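Local atomic coordinates of Sca-family protein (Rickettsia rickettsii, PDB entry 4LQ8), a protein that is of uncertain function but probably acts in cell adhesion, this chain being the N-terminal head domain of the rickettsial surface antigen Sca4. Residues K167-E172 and R181-K186; E192-N197 and I228-A233; G235-S240 and A261-G266. One frame throughout, in Å; residues are numbered along the deposited sequence.

Interaction 1: residues K167-E172 and R181-K186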
ATOM      1  N   LYS A 167       7.190   8.698 -14.097  1.00 33.02           N
ATOM      2  CA  LYS A 167       7.856   8.102 -15.240  1.00 33.08           C
ATOM      3  C   LYS A 167       8.108   6.629 -14.876  1.00 37.61           C
ATOM      4  O   LYS A 167       8.206   6.317 -13.683  1.00 36.82           O
ATOM      5  CB  LYS A 167       9.193   8.824 -15.512  1.00 35.04           C
ATOM      6  CG  LYS A 167       9.030  10.096 -16.311  1.00 45.05           C
ATOM      7  CD  LYS A 167      10.358  10.556 -16.848  1.00 57.37           C
ATOM      8  CE  LYS A 167      10.173  11.604 -17.927  1.00 70.43           C
ATOM      9  NZ  LYS A 167      11.458  11.968 -18.590  1.00 76.26           N
ATOM     10  N   PRO A 168       8.227   5.708 -15.863  1.00 34.03           N
ATOM     11  CA  PRO A 168       8.532   4.321 -15.513  1.00 33.33           C
ATOM     12  C   PRO A 168       9.893   4.209 -14.814  1.00 35.17           C
ATOM     13  O   PRO A 168      10.843   4.915 -15.177  1.00 34.02           O
ATOM     14  CB  PRO A 168       8.534   3.601 -16.879  1.00 35.79           C
ATOM     15  CG  PRO A 168       7.758   4.526 -17.813  1.00 40.62           C
ATOM     16  CD  PRO A 168       8.142   5.881 -17.331  1.00 36.38           C
ATOM     17  N   VAL A 169       9.972   3.353 -13.782  1.00 30.51           N
ATOM     18  CA  VAL A 169      11.229   3.113 -13.061  1.00 30.02           C
ATOM     19  C   VAL A 169      12.219   2.454 -14.035  1.00 36.14           C
ATOM     20  O   VAL A 169      11.842   1.554 -14.784  1.00 36.10           O
ATOM     21  CB  VAL A 169      11.015   2.270 -11.764  1.00 31.43           C
ATOM     22  CG1 VAL A 169      12.343   1.870 -11.127  1.00 30.36           C
ATOM     23  CG2 VAL A 169      10.159   3.035 -10.756  1.00 30.34           C
ATOM     24  N   GLN A 170      13.454   2.950 -14.082  1.00 34.68           N
ATOM     25  CA  GLN A 170      14.459   2.375 -14.974  1.00 35.95           C
ATOM     26  C   GLN A 170      15.323   1.392 -14.187  1.00 40.26           C
ATOM     27  O   GLN A 170      16.371   1.773 -13.655  1.00 41.82           O
ATOM     28  CB  GLN A 170      15.313   3.458 -15.680  1.00 39.30           C
ATOM     29  CG  GLN A 170      14.538   4.379 -16.639  1.00 55.02           C
ATOM     30  CD  GLN A 170      14.021   3.669 -17.870  1.00 85.84           C
ATOM     31  OE1 GLN A 170      12.817   3.409 -18.006  1.00 80.65           O
ATOM     32  NE2 GLN A 170      14.911   3.363 -18.807  1.00 86.87           N
ATOM     33  N   TRP A 171      14.839   0.134 -14.067  1.00 34.12           N
ATOM     34  CA  TRP A 171      15.544  -0.939 -13.371  1.00 32.46           C
ATOM     35  C   TRP A 171      16.677  -1.433 -14.247  1.00 37.51           C
ATOM     36  O   TRP A 171      16.482  -1.684 -15.441  1.00 36.14           O
ATOM     37  CB  TRP A 171      14.622  -2.130 -13.086  1.00 28.97           C
ATOM     38  CG  TRP A 171      13.542  -1.859 -12.085  1.00 28.44           C
ATOM     39  CD1 TRP A 171      12.211  -1.738 -12.334  1.00 30.35           C
ATOM     40  CD2 TRP A 171      13.700  -1.743 -10.659  1.00 27.30           C
ATOM     41  NE1 TRP A 171      11.529  -1.533 -11.161  1.00 28.47           N
ATOM     42  CE2 TRP A 171      12.411  -1.564 -10.111  1.00 29.49           C
ATOM     43  CE3 TRP A 171      14.811  -1.752  -9.790  1.00 27.85           C
ATOM     44  CZ2 TRP A 171      12.201  -1.360  -8.739  1.00 27.46           C
ATOM     45  CZ3 TRP A 171      14.595  -1.575  -8.430  1.00 27.95           C
ATOM     46  CH2 TRP A 171      13.304  -1.395  -7.917  1.00 27.53           C
ATOM     47  N   GLU A 172      17.857  -1.602 -13.640  1.00 34.86           N
ATOM     48  CA  GLU A 172      19.024  -2.144 -14.315  1.00 35.56           C
ATOM     49  C   GLU A 172      19.318  -3.491 -13.703  1.00 38.54           C
ATOM     50  O   GLU A 172      19.327  -3.628 -12.472  1.00 37.51           O
ATOM     51  CB  GLU A 172      20.227  -1.207 -14.183  1.00 38.23           C
ATOM     52  CG  GLU A 172      20.113   0.047 -15.035  1.00 53.83           C
ATOM     53  CD  GLU A 172      21.440   0.724 -15.303  1.00 92.37           C
ATOM     54  OE1 GLU A 172      21.980   0.548 -16.419  1.00 95.55           O
ATOM     55  OE2 GLU A 172      21.953   1.412 -14.391  1.00 94.98           O
ATOM     56  N   ARG A 181      17.925  -6.566  -9.399  1.00 28.11           N
ATOM     57  CA  ARG A 181      17.856  -5.368 -10.222  1.00 27.34           C
ATOM     58  C   ARG A 181      17.981  -4.220  -9.247  1.00 30.11           C
ATOM     59  O   ARG A 181      17.655  -4.362  -8.069  1.00 29.16           O
ATOM     60  CB  ARG A 181      16.558  -5.224 -11.022  1.00 26.99           C
ATOM     61  CG  ARG A 181      16.401  -6.131 -12.228  1.00 33.96           C
ATOM     62  CD  ARG A 181      14.909  -6.306 -12.392  1.00 41.40           C
ATOM     63  NE  ARG A 181      14.400  -5.684 -13.586  1.00 40.24           N
ATOM     64  CZ  ARG A 181      13.162  -5.243 -13.763  1.00 44.45           C
ATOM     65  NH1 ARG A 181      12.283  -5.274 -12.763  1.00 28.95           N
ATOM     66  NH2 ARG A 181      12.806  -4.716 -14.916  1.00 35.52           N
ATOM     67  N   ALA A 182      18.461  -3.084  -9.732  1.00 28.26           N
ATOM     68  CA  ALA A 182      18.647  -1.906  -8.913  1.00 28.46           C
ATOM     69  C   ALA A 182      18.343  -0.674  -9.715  1.00 33.63           C
ATOM     70  O   ALA A 182      18.444  -0.700 -10.945  1.00 34.26           O
ATOM     71  CB  ALA A 182      20.076  -1.850  -8.385  1.00 29.58           C
ATOM     72  N   THR A 183      17.942   0.398  -9.032  1.00 29.97           N
ATOM     73  CA  THR A 183      17.704   1.698  -9.661  1.00 31.13           C
ATOM     74  C   THR A 183      18.230   2.809  -8.763  1.00 37.19           C
ATOM     75  O   THR A 183      17.911   2.853  -7.575  1.00 37.20           O
ATOM     76  CB  THR A 183      16.242   1.891 -10.136  1.00 37.76           C
ATOM     77  OG1 THR A 183      16.177   3.035 -10.986  1.00 38.30           O
ATOM     78  CG2 THR A 183      15.231   2.021  -8.991  1.00 32.80           C
ATOM     79  N   VAL A 184      19.075   3.673  -9.329  1.00 35.84           N
ATOM     80  CA  VAL A 184      19.649   4.814  -8.611  1.00 35.71           C
ATOM     81  C   VAL A 184      18.649   5.972  -8.775  1.00 39.51           C
ATOM     82  O   VAL A 184      18.393   6.438  -9.891  1.00 40.56           O
ATOM     83  CB  VAL A 184      21.089   5.171  -9.087  1.00 39.40           C
ATOM     84  CG1 VAL A 184      21.672   6.300  -8.240  1.00 39.68           C
ATOM     85  CG2 VAL A 184      22.010   3.941  -9.044  1.00 38.55           C
ATOM     86  N   VAL A 185      18.030   6.371  -7.673  1.00 34.37           N
ATOM     87  CA  VAL A 185      17.044   7.450  -7.673  1.00 32.55           C
ATOM     88  C   VAL A 185      17.808   8.768  -7.485  1.00 39.27           C
ATOM     89  O   VAL A 185      18.416   8.979  -6.446  1.00 38.59           O
ATOM     90  CB  VAL A 185      15.936   7.204  -6.624  1.00 32.89           C
ATOM     91  CG1 VAL A 185      15.004   8.406  -6.530  1.00 32.97           C
ATOM     92  CG2 VAL A 185      15.144   5.930  -6.943  1.00 30.72           C
ATOM     93  N   LYS A 186      17.821   9.618  -8.514  1.00 40.20           N
ATOM     94  CA  LYS A 186      18.572  10.869  -8.497  1.00 43.50           C
ATOM     95  C   LYS A 186      17.684  12.110  -8.535  1.00 49.88           C
ATOM     96  O   LYS A 186      16.695  12.121  -9.266  1.00 49.07           O
ATOM     97  CB  LYS A 186      19.575  10.896  -9.664  1.00 47.74           C
ATOM     98  CG  LYS A 186      20.752   9.957  -9.481  1.00 61.77           C
ATOM     99  CD  LYS A 186      21.747  10.056 -10.628  1.00 73.59           C
ATOM    100  CE  LYS A 186      22.951   9.176 -10.385  1.00 81.95           C
ATOM    101  NZ  LYS A 186      23.993   9.349 -11.429  1.00 94.97           N
TER
HETATM  102  O   HOH W   1      14.479   5.019 -11.776  1.00 48.11           O
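Strand 181-186 enters the contact with Arg181, whose guanidinium lies across the start of the Trp171 side chain. Trp171 CB sits over the centre of the guanidinium plane, 3.5 Å from Arg181 CZ, and Arg181 NH1 reaches over the indole face, 3.6 Å from Trp171 CD1. The two flat groups are inclined by 27°, and the Arg181 chain folds back at chi3 (112°) to bring them together. NH1 also forms a salt bridge with Glu198 of the adjacent strand. Ala182 pairs with Glu172 as an antiparallel hydrogen-bonded pair: Glu172 N donates to Ala182 O at 2.9 Å, and the reciprocal bond from Ala182 N to Glu172 O is equally short. Both donors lie in the plane of the carbonyl they meet, the geometry of regular sheet pairing. Thr183 divides its two branches between polar and apolar work. Its OG1, anti to the backbone N (chi1 -167°), donates to Gln170 O at 3.0 Å from well above the carbonyl plane, and accepts from a water 2.7 Å away that also takes Gln170 N at longer range. The same rotation places CG2 in the crowded position over the indole face opposite Arg181 NH1, 4.0 Å from the centroid of the Trp171 six-membered ring; there it also meets Val169 CG1 at 3.6 Å. Farther along, Val185 leaves this segment behind and packs on Val36 and Met237. Trp171 is thus gripped from both faces, while its NE1 is hydrogen-bonded to Asp32. Short strand 172-173, an outermost strand of the six-stranded antiparallel sheet, is therefore held by one backbone pair and by a clasped indole, and the neighbouring Glu198 carboxylate probably steadies the positive charge held beside the indole.

Interaction 2: residues E192-N197 and I228-A233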
ATOM      1  N   GLU A 192      22.284  11.342  -5.920  1.00 43.58           N
ATOM      2  CA  GLU A 192      21.542  10.160  -5.492  1.00 40.69           C
ATOM      3  C   GLU A 192      20.787  10.355  -4.154  1.00 41.81           C
ATOM      4  O   GLU A 192      21.408  10.601  -3.120  1.00 41.53           O
ATOM      5  CB  GLU A 192      22.504   8.965  -5.433  1.00 41.42           C
ATOM      6  CG  GLU A 192      21.937   7.690  -4.828  1.00 48.65           C
ATOM      7  CD  GLU A 192      22.958   6.594  -4.592  1.00 56.03           C
ATOM      8  OE1 GLU A 192      24.043   6.631  -5.218  1.00 51.55           O
ATOM      9  OE2 GLU A 192      22.668   5.688  -3.779  1.00 37.73           O
ATOM     10  N   LEU A 193      19.455  10.202  -4.191  1.00 36.89           N
ATOM     11  CA  LEU A 193      18.583  10.246  -3.018  1.00 36.84           C
ATOM     12  C   LEU A 193      18.718   8.900  -2.300  1.00 40.12           C
ATOM     13  O   LEU A 193      18.817   8.866  -1.069  1.00 39.98           O
ATOM     14  CB  LEU A 193      17.112  10.465  -3.438  1.00 36.34           C
ATOM     15  CG  LEU A 193      16.529  11.856  -3.233  1.00 41.98           C
ATOM     16  CD1 LEU A 193      17.092  12.812  -4.208  1.00 44.16           C
ATOM     17  CD2 LEU A 193      15.049  11.853  -3.443  1.00 43.66           C
ATOM     18  N   CYS A 194      18.756   7.799  -3.094  1.00 34.50           N
ATOM     19  CA  CYS A 194      18.891   6.405  -2.653  1.00 34.01           C
ATOM     20  C   CYS A 194      19.027   5.518  -3.889  1.00 37.32           C
ATOM     21  O   CYS A 194      18.780   5.971  -5.009  1.00 36.58           O
ATOM     22  CB  CYS A 194      17.672   5.987  -1.832  1.00 34.22           C
ATOM     23  SG  CYS A 194      16.193   5.719  -2.837  1.00 37.48           S
ATOM     24  N   THR A 195      19.368   4.244  -3.678  1.00 32.85           N
ATOM     25  CA  THR A 195      19.373   3.226  -4.710  1.00 31.43           C
ATOM     26  C   THR A 195      18.399   2.166  -4.215  1.00 33.45           C
ATOM     27  O   THR A 195      18.441   1.803  -3.040  1.00 33.29           O
ATOM     28  CB  THR A 195      20.781   2.698  -5.044  1.00 38.69           C
ATOM     29  OG1 THR A 195      21.612   3.804  -5.386  1.00 37.08           O
ATOM     30  CG2 THR A 195      20.770   1.707  -6.219  1.00 33.42           C
ATOM     31  N   LEU A 196      17.459   1.739  -5.075  1.00 28.16           N
ATOM     32  CA  LEU A 196      16.470   0.741  -4.669  1.00 27.03           C
ATOM     33  C   LEU A 196      16.915  -0.627  -5.153  1.00 31.45           C
ATOM     34  O   LEU A 196      17.331  -0.761  -6.301  1.00 30.25           O
ATOM     35  CB  LEU A 196      15.068   1.075  -5.220  1.00 26.38           C
ATOM     36  CG  LEU A 196      14.455   2.421  -4.765  1.00 30.08           C
ATOM     37  CD1 LEU A 196      13.261   2.761  -5.618  1.00 29.45           C
ATOM     38  CD2 LEU A 196      14.061   2.371  -3.289  1.00 31.48           C
ATOM     39  N   ASN A 197      16.893  -1.620  -4.255  1.00 27.59           N
ATOM     40  CA  ASN A 197      17.253  -2.996  -4.578  1.00 28.05           C
ATOM     41  C   ASN A 197      15.988  -3.837  -4.733  1.00 30.70           C
ATOM     42  O   ASN A 197      15.175  -3.876  -3.828  1.00 29.45           O
ATOM     43  CB  ASN A 197      18.146  -3.605  -3.484  1.00 31.13           C
ATOM     44  CG  ASN A 197      18.657  -4.976  -3.837  1.00 52.44           C
ATOM     45  OD1 ASN A 197      19.466  -5.147  -4.764  1.00 45.42           O
ATOM     46  ND2 ASN A 197      18.115  -5.994  -3.169  1.00 49.34           N
ATOM     47  N   ILE A 228      13.932   3.373   5.055  1.00 30.42           N
ATOM     48  CA  ILE A 228      13.118   3.888   6.169  1.00 31.81           C
ATOM     49  C   ILE A 228      13.575   5.304   6.415  1.00 37.95           C
ATOM     50  O   ILE A 228      12.775   6.228   6.313  1.00 38.92           O
ATOM     51  CB  ILE A 228      13.213   2.993   7.451  1.00 35.12           C
ATOM     52  CG1 ILE A 228      12.868   1.509   7.150  1.00 33.77           C
ATOM     53  CG2 ILE A 228      12.368   3.546   8.605  1.00 35.96           C
ATOM     54  CD1 ILE A 228      11.493   1.265   6.490  1.00 34.27           C
ATOM     55  N   LYS A 229      14.871   5.475   6.662  1.00 34.18           N
ATOM     56  CA  LYS A 229      15.507   6.764   6.888  1.00 36.11           C
ATOM     57  C   LYS A 229      16.596   6.976   5.840  1.00 42.65           C
ATOM     58  O   LYS A 229      17.395   6.080   5.570  1.00 41.42           O
ATOM     59  CB  LYS A 229      16.043   6.869   8.324  1.00 40.13           C
ATOM     60  CG  LYS A 229      14.894   7.049   9.323  1.00 52.67           C
ATOM     61  CD  LYS A 229      15.361   7.358  10.729  1.00 67.07           C
ATOM     62  CE  LYS A 229      14.201   7.435  11.694  1.00 83.31           C
ATOM     63  NZ  LYS A 229      13.681   6.080  12.027  1.00 96.15           N
ATOM     64  N   LEU A 230      16.572   8.132   5.188  1.00 40.91           N
ATOM     65  CA  LEU A 230      17.532   8.428   4.132  1.00 41.48           C
ATOM     66  C   LEU A 230      18.529   9.462   4.620  1.00 49.14           C
ATOM     67  O   LEU A 230      18.164  10.360   5.388  1.00 49.99           O
ATOM     68  CB  LEU A 230      16.807   8.869   2.848  1.00 40.64           C
ATOM     69  CG  LEU A 230      15.949   7.773   2.174  1.00 43.30           C
ATOM     70  CD1 LEU A 230      14.526   7.735   2.778  1.00 42.36           C
ATOM     71  CD2 LEU A 230      15.860   7.989   0.697  1.00 42.76           C
ATOM     72  N   ASP A 231      19.801   9.289   4.236  1.00 46.94           N
ATOM     73  CA  ASP A 231      20.891  10.172   4.648  1.00 48.63           C
ATOM     74  C   ASP A 231      21.796  10.547   3.464  1.00 52.76           C
ATOM     75  O   ASP A 231      22.991  10.765   3.650  1.00 55.02           O
ATOM     76  CB  ASP A 231      21.697   9.522   5.801  1.00 51.93           C
ATOM     77  CG  ASP A 231      22.389   8.184   5.499  1.00 69.57           C
ATOM     78  OD1 ASP A 231      22.153   7.613   4.401  1.00 70.93           O
ATOM     79  OD2 ASP A 231      23.142   7.696   6.370  1.00 79.25           O
ATOM     80  N   GLN A 232      21.235  10.614   2.245  1.00 46.74           N
ATOM     81  CA  GLN A 232      22.028  10.963   1.062  1.00 45.63           C
ATOM     82  C   GLN A 232      21.629  12.359   0.533  1.00 46.87           C
ATOM     83  O   GLN A 232      21.667  13.300   1.320  1.00 47.12           O
ATOM     84  CB  GLN A 232      21.981   9.844   0.015  1.00 45.06           C
ATOM     85  CG  GLN A 232      22.653   8.566   0.509  1.00 48.06           C
ATOM     86  CD  GLN A 232      22.246   7.378  -0.312  1.00 61.23           C
ATOM     87  OE1 GLN A 232      22.775   7.131  -1.396  1.00 51.29           O
ATOM     88  NE2 GLN A 232      21.261   6.638   0.169  1.00 61.83           N
ATOM     89  N   ALA A 233      21.267  12.515  -0.755  1.00 41.51           N
ATOM     90  CA  ALA A 233      20.864  13.821  -1.302  1.00 41.77           C
ATOM     91  C   ALA A 233      19.513  14.286  -0.765  1.00 42.89           C
ATOM     92  O   ALA A 233      18.693  13.478  -0.322  1.00 40.05           O
ATOM     93  CB  ALA A 233      20.809  13.773  -2.818  1.00 42.46           C
TER
HETATM   94  O   HOH W   2      18.624  10.763   0.895  1.00 30.28           O
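One direct backbone hydrogen bond joins the two segments: Ala233 N donates to Glu192 O at 3.0 Å, with an N-H...O angle of 159° but with the donor 28° out of the carbonyl plane. Around it the fit is close. Leu230, with CG anti to its carbonyl carbon, sends CD2 into the angle between Leu193 O (3.6 Å) and Cys194 CB (3.7 Å). The Leu193 side chain starts out away from the loop, yet its CD1 comes to 4.1 Å from Ala233 CB, and farther inward both Leu193 and Cys194 rest on Met237. A single water completes the polar fit: it accepts from Gln232 N at 2.9 Å and donates to both Leu193 O, 2.7 Å away, and Ala233 O, so that three backbone groups are satisfied through one molecule. The outer side, formed by Glu192 and Gln232, is looser and partly open to solvent. Gln232 lays its CB against Leu193 O, and its extended chain crosses that of Glu192 obliquely. Glu192, extended from a CG anti to the backbone N, is tethered within its own segment, since Thr195 OG1 donates to Glu192 OE2 at 2.7 Å, approaching from above the carboxylate plane. A well-packed inner edge therefore gives way to a polar rim. The strand side of the contact is a classic beta bulge: Leu193 and Cys194 both face Val185, Leu193 N bonding to Val185 O and Cys194 O receiving Val185 N, at the corner where the chain turns, with the irregular loop leading to strand 236-245 laid against it.

Interaction 3: residues G235-S240 and A261-G266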
ATOM      1  N   GLY A 235      15.717  16.156  -0.976  1.00 35.39           N
ATOM      2  CA  GLY A 235      14.570  16.067  -1.864  1.00 34.47           C
ATOM      3  C   GLY A 235      13.410  15.204  -1.413  1.00 37.72           C
ATOM      4  O   GLY A 235      13.358  14.735  -0.276  1.00 36.84           O
ATOM      5  N   SER A 236      12.460  15.014  -2.329  1.00 33.68           N
ATOM      6  CA  SER A 236      11.253  14.211  -2.160  1.00 31.47           C
ATOM      7  C   SER A 236      11.271  13.104  -3.194  1.00 34.16           C
ATOM      8  O   SER A 236      11.913  13.236  -4.243  1.00 33.10           O
ATOM      9  CB  SER A 236      10.007  15.069  -2.357  1.00 33.60           C
ATOM     10  OG  SER A 236      10.008  16.160  -1.456  1.00 43.96           O
ATOM     11  N   MET A 237      10.550  12.024  -2.913  1.00 30.84           N
ATOM     12  CA  MET A 237      10.503  10.859  -3.778  1.00 30.06           C
ATOM     13  C   MET A 237       9.190  10.119  -3.572  1.00 31.25           C
ATOM     14  O   MET A 237       8.789   9.888  -2.437  1.00 29.98           O
ATOM     15  CB  MET A 237      11.726   9.979  -3.441  1.00 33.05           C
ATOM     16  CG  MET A 237      11.762   8.620  -4.092  1.00 36.60           C
ATOM     17  SD  MET A 237      13.242   7.690  -3.584  1.00 41.10           S
ATOM     18  CE  MET A 237      12.839   7.269  -1.928  1.00 37.51           C
ATOM     19  N   HIS A 238       8.519   9.754  -4.665  1.00 27.62           N
ATOM     20  CA  HIS A 238       7.284   8.966  -4.587  1.00 25.77           C
ATOM     21  C   HIS A 238       7.457   7.747  -5.463  1.00 28.69           C
ATOM     22  O   HIS A 238       7.927   7.854  -6.589  1.00 28.71           O
ATOM     23  CB  HIS A 238       6.045   9.777  -4.990  1.00 26.08           C
ATOM     24  CG  HIS A 238       5.861  10.999  -4.152  1.00 29.33           C
ATOM     25  ND1 HIS A 238       5.140  10.962  -2.970  1.00 29.69           N
ATOM     26  CD2 HIS A 238       6.327  12.253  -4.343  1.00 30.19           C
ATOM     27  CE1 HIS A 238       5.193  12.188  -2.490  1.00 29.07           C
ATOM     28  NE2 HIS A 238       5.900  12.996  -3.284  1.00 30.16           N
ATOM     29  N   LEU A 239       7.130   6.582  -4.913  1.00 24.07           N
ATOM     30  CA  LEU A 239       7.309   5.309  -5.583  1.00 23.17           C
ATOM     31  C   LEU A 239       6.016   4.588  -5.727  1.00 27.12           C
ATOM     32  O   LEU A 239       5.224   4.554  -4.787  1.00 25.88           O
ATOM     33  CB  LEU A 239       8.275   4.425  -4.779  1.00 23.28           C
ATOM     34  CG  LEU A 239       9.657   5.026  -4.430  1.00 27.00           C
ATOM     35  CD1 LEU A 239      10.412   4.076  -3.513  1.00 26.26           C
ATOM     36  CD2 LEU A 239      10.468   5.337  -5.710  1.00 26.08           C
ATOM     37  N   SER A 240       5.778   4.000  -6.913  0.63 23.91           N
ATOM     38  CA  SER A 240       4.578   3.206  -7.214  0.63 22.70           C
ATOM     39  C   SER A 240       5.041   1.900  -7.814  0.63 24.80           C
ATOM     40  O   SER A 240       5.460   1.881  -8.959  0.63 25.27           O
ATOM     41  CB  SER A 240       3.653   3.941  -8.185  0.63 24.31           C
ATOM     42  OG  SER A 240       3.045   5.073  -7.585  0.63 31.98           O
ATOM     43  N   ALA A 261       4.880   4.436  -1.820  1.00 21.31           N
ATOM     44  CA  ALA A 261       5.665   4.961  -0.715  1.00 21.62           C
ATOM     45  C   ALA A 261       5.971   6.426  -1.020  1.00 25.22           C
ATOM     46  O   ALA A 261       6.356   6.772  -2.146  1.00 24.49           O
ATOM     47  CB  ALA A 261       6.946   4.138  -0.532  1.00 22.58           C
ATOM     48  N   HIS A 262       5.725   7.291  -0.026  1.00 22.25           N
ATOM     49  CA  HIS A 262       5.781   8.748  -0.148  1.00 22.56           C
ATOM     50  C   HIS A 262       6.758   9.371   0.800  1.00 28.88           C
ATOM     51  O   HIS A 262       6.580   9.327   2.010  1.00 30.18           O
ATOM     52  CB  HIS A 262       4.345   9.297   0.018  1.00 22.72           C
ATOM     53  CG  HIS A 262       3.398   8.563  -0.874  1.00 24.76           C
ATOM     54  ND1 HIS A 262       3.346   8.824  -2.241  1.00 25.80           N
ATOM     55  CD2 HIS A 262       2.602   7.500  -0.599  1.00 25.09           C
ATOM     56  CE1 HIS A 262       2.489   7.949  -2.740  1.00 24.03           C
ATOM     57  NE2 HIS A 262       2.014   7.135  -1.785  1.00 24.40           N
ATOM     58  N   TYR A 263       7.839   9.902   0.244  1.00 27.12           N
ATOM     59  CA  TYR A 263       8.938  10.505   0.990  1.00 27.34           C
ATOM     60  C   TYR A 263       8.984  11.981   0.660  1.00 34.75           C
ATOM     61  O   TYR A 263       9.123  12.349  -0.503  1.00 35.60           O
ATOM     62  CB  TYR A 263      10.290   9.860   0.607  1.00 26.42           C
ATOM     63  CG  TYR A 263      10.378   8.360   0.810  1.00 25.95           C
ATOM     64  CD1 TYR A 263       9.855   7.473  -0.132  1.00 26.10           C
ATOM     65  CD2 TYR A 263      11.056   7.823   1.905  1.00 25.83           C
ATOM     66  CE1 TYR A 263      10.015   6.093   0.008  1.00 25.24           C
ATOM     67  CE2 TYR A 263      11.208   6.450   2.060  1.00 25.06           C
ATOM     68  CZ  TYR A 263      10.679   5.586   1.115  1.00 27.71           C
ATOM     69  OH  TYR A 263      10.814   4.235   1.285  1.00 22.42           O
ATOM     70  N   GLU A 264       8.845  12.826   1.671  1.00 32.23           N
ATOM     71  CA  GLU A 264       8.876  14.270   1.454  1.00 32.60           C
ATOM     72  C   GLU A 264      10.077  14.855   2.140  1.00 37.05           C
ATOM     73  O   GLU A 264      10.463  14.378   3.204  1.00 35.37           O
ATOM     74  CB  GLU A 264       7.628  14.931   2.008  1.00 32.91           C
ATOM     75  CG  GLU A 264       6.339  14.516   1.335  1.00 36.19           C
ATOM     76  CD  GLU A 264       5.127  15.153   1.977  1.00 42.13           C
ATOM     77  OE1 GLU A 264       5.296  16.018   2.865  1.00 42.17           O
ATOM     78  OE2 GLU A 264       3.998  14.774   1.602  1.00 44.53           O
ATOM     79  N   GLU A 265      10.635  15.920   1.553  1.00 37.58           N
ATOM     80  CA  GLU A 265      11.783  16.646   2.095  1.00 40.31           C
ATOM     81  C   GLU A 265      11.507  17.045   3.545  1.00 46.86           C
ATOM     82  O   GLU A 265      10.553  17.776   3.811  1.00 45.12           O
ATOM     83  CB  GLU A 265      12.088  17.878   1.219  1.00 43.04           C
ATOM     84  CG  GLU A 265      13.470  18.459   1.460  1.00 56.18           C
ATOM     85  CD  GLU A 265      13.948  19.529   0.498  1.00 80.53           C
ATOM     86  OE1 GLU A 265      13.748  19.372  -0.727  1.00 68.62           O
ATOM     87  OE2 GLU A 265      14.582  20.500   0.971  1.00 81.89           O
ATOM     88  N   GLY A 266      12.291  16.471   4.460  1.00 47.36           N
ATOM     89  CA  GLY A 266      12.185  16.725   5.894  1.00 49.29           C
ATOM     90  C   GLY A 266      12.857  18.021   6.336  1.00 59.26           C
ATOM     91  O   GLY A 266      13.315  18.809   5.490  1.00 59.26           O
TER
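Strands 236-240 and 261-265 run antiparallel, their axes 4.6 Å apart at an angle of 173°, and each sheet face is filled in a different way. On the apolar face Met237 and Tyr263 point the same way as a hydrogen-bonded pair. Met237 stays extended to SD and then bends at chi3 (73°), which lays its CE over the phenol ring, 3.7 Å from the Tyr263 centroid, a CH-pi and Met-aromatic contact. Beside this bump the small Ala261 is paired with Leu239, whose CD1 leans to 4.1 Å from Tyr263 CE1. The phenol hydroxyl is bonded to Pro227 O. On the other face His238 and His262, a non-hydrogen-bonded pair, meet rim to rim with ring planes 46° apart, and ND1 of His238 lies 2.9 Å from ND1 of His262 in a hydrogen bond near the plane of both rings. Helix 64-90 covers this pair, while His238 NE2 goes to Asp63 and His262 NE2 to Thr260. At the strand end Ser236 OG, anti to its carbonyl carbon, takes the place of a backbone acceptor, receiving Glu265 N at 3.1 Å. Because one ND1 must donate and the other accept, the two buried imidazoles cannot both be doubly protonated; the nearby Asp63 probably favours a proton on His238 NE2.

How the interactions relate
The three interactions span two sheets packed against each other. Interactions 1 and 2 share the antiparallel sheet, with centres about 12 Å apart, and are stitched by Val185 O and Leu193 N at 2.8 Å. Interaction 3 belongs to the mixed sheet, which interaction 1 also reaches through strand 167-168; its centre lies about 10 Å from that of interaction 2 and 15 Å from that of interaction 1. Met237 joins all three: its SD is 3.5 Å from Val185 CG1 and 3.6 Å from Cys194 SG, so the Met237 side of interaction 3 packs against the antiparallel sheet. Leu230 of interaction 2 presses CD1 to 3.6 Å from Tyr263 CD2, closing the same layer from the loop side.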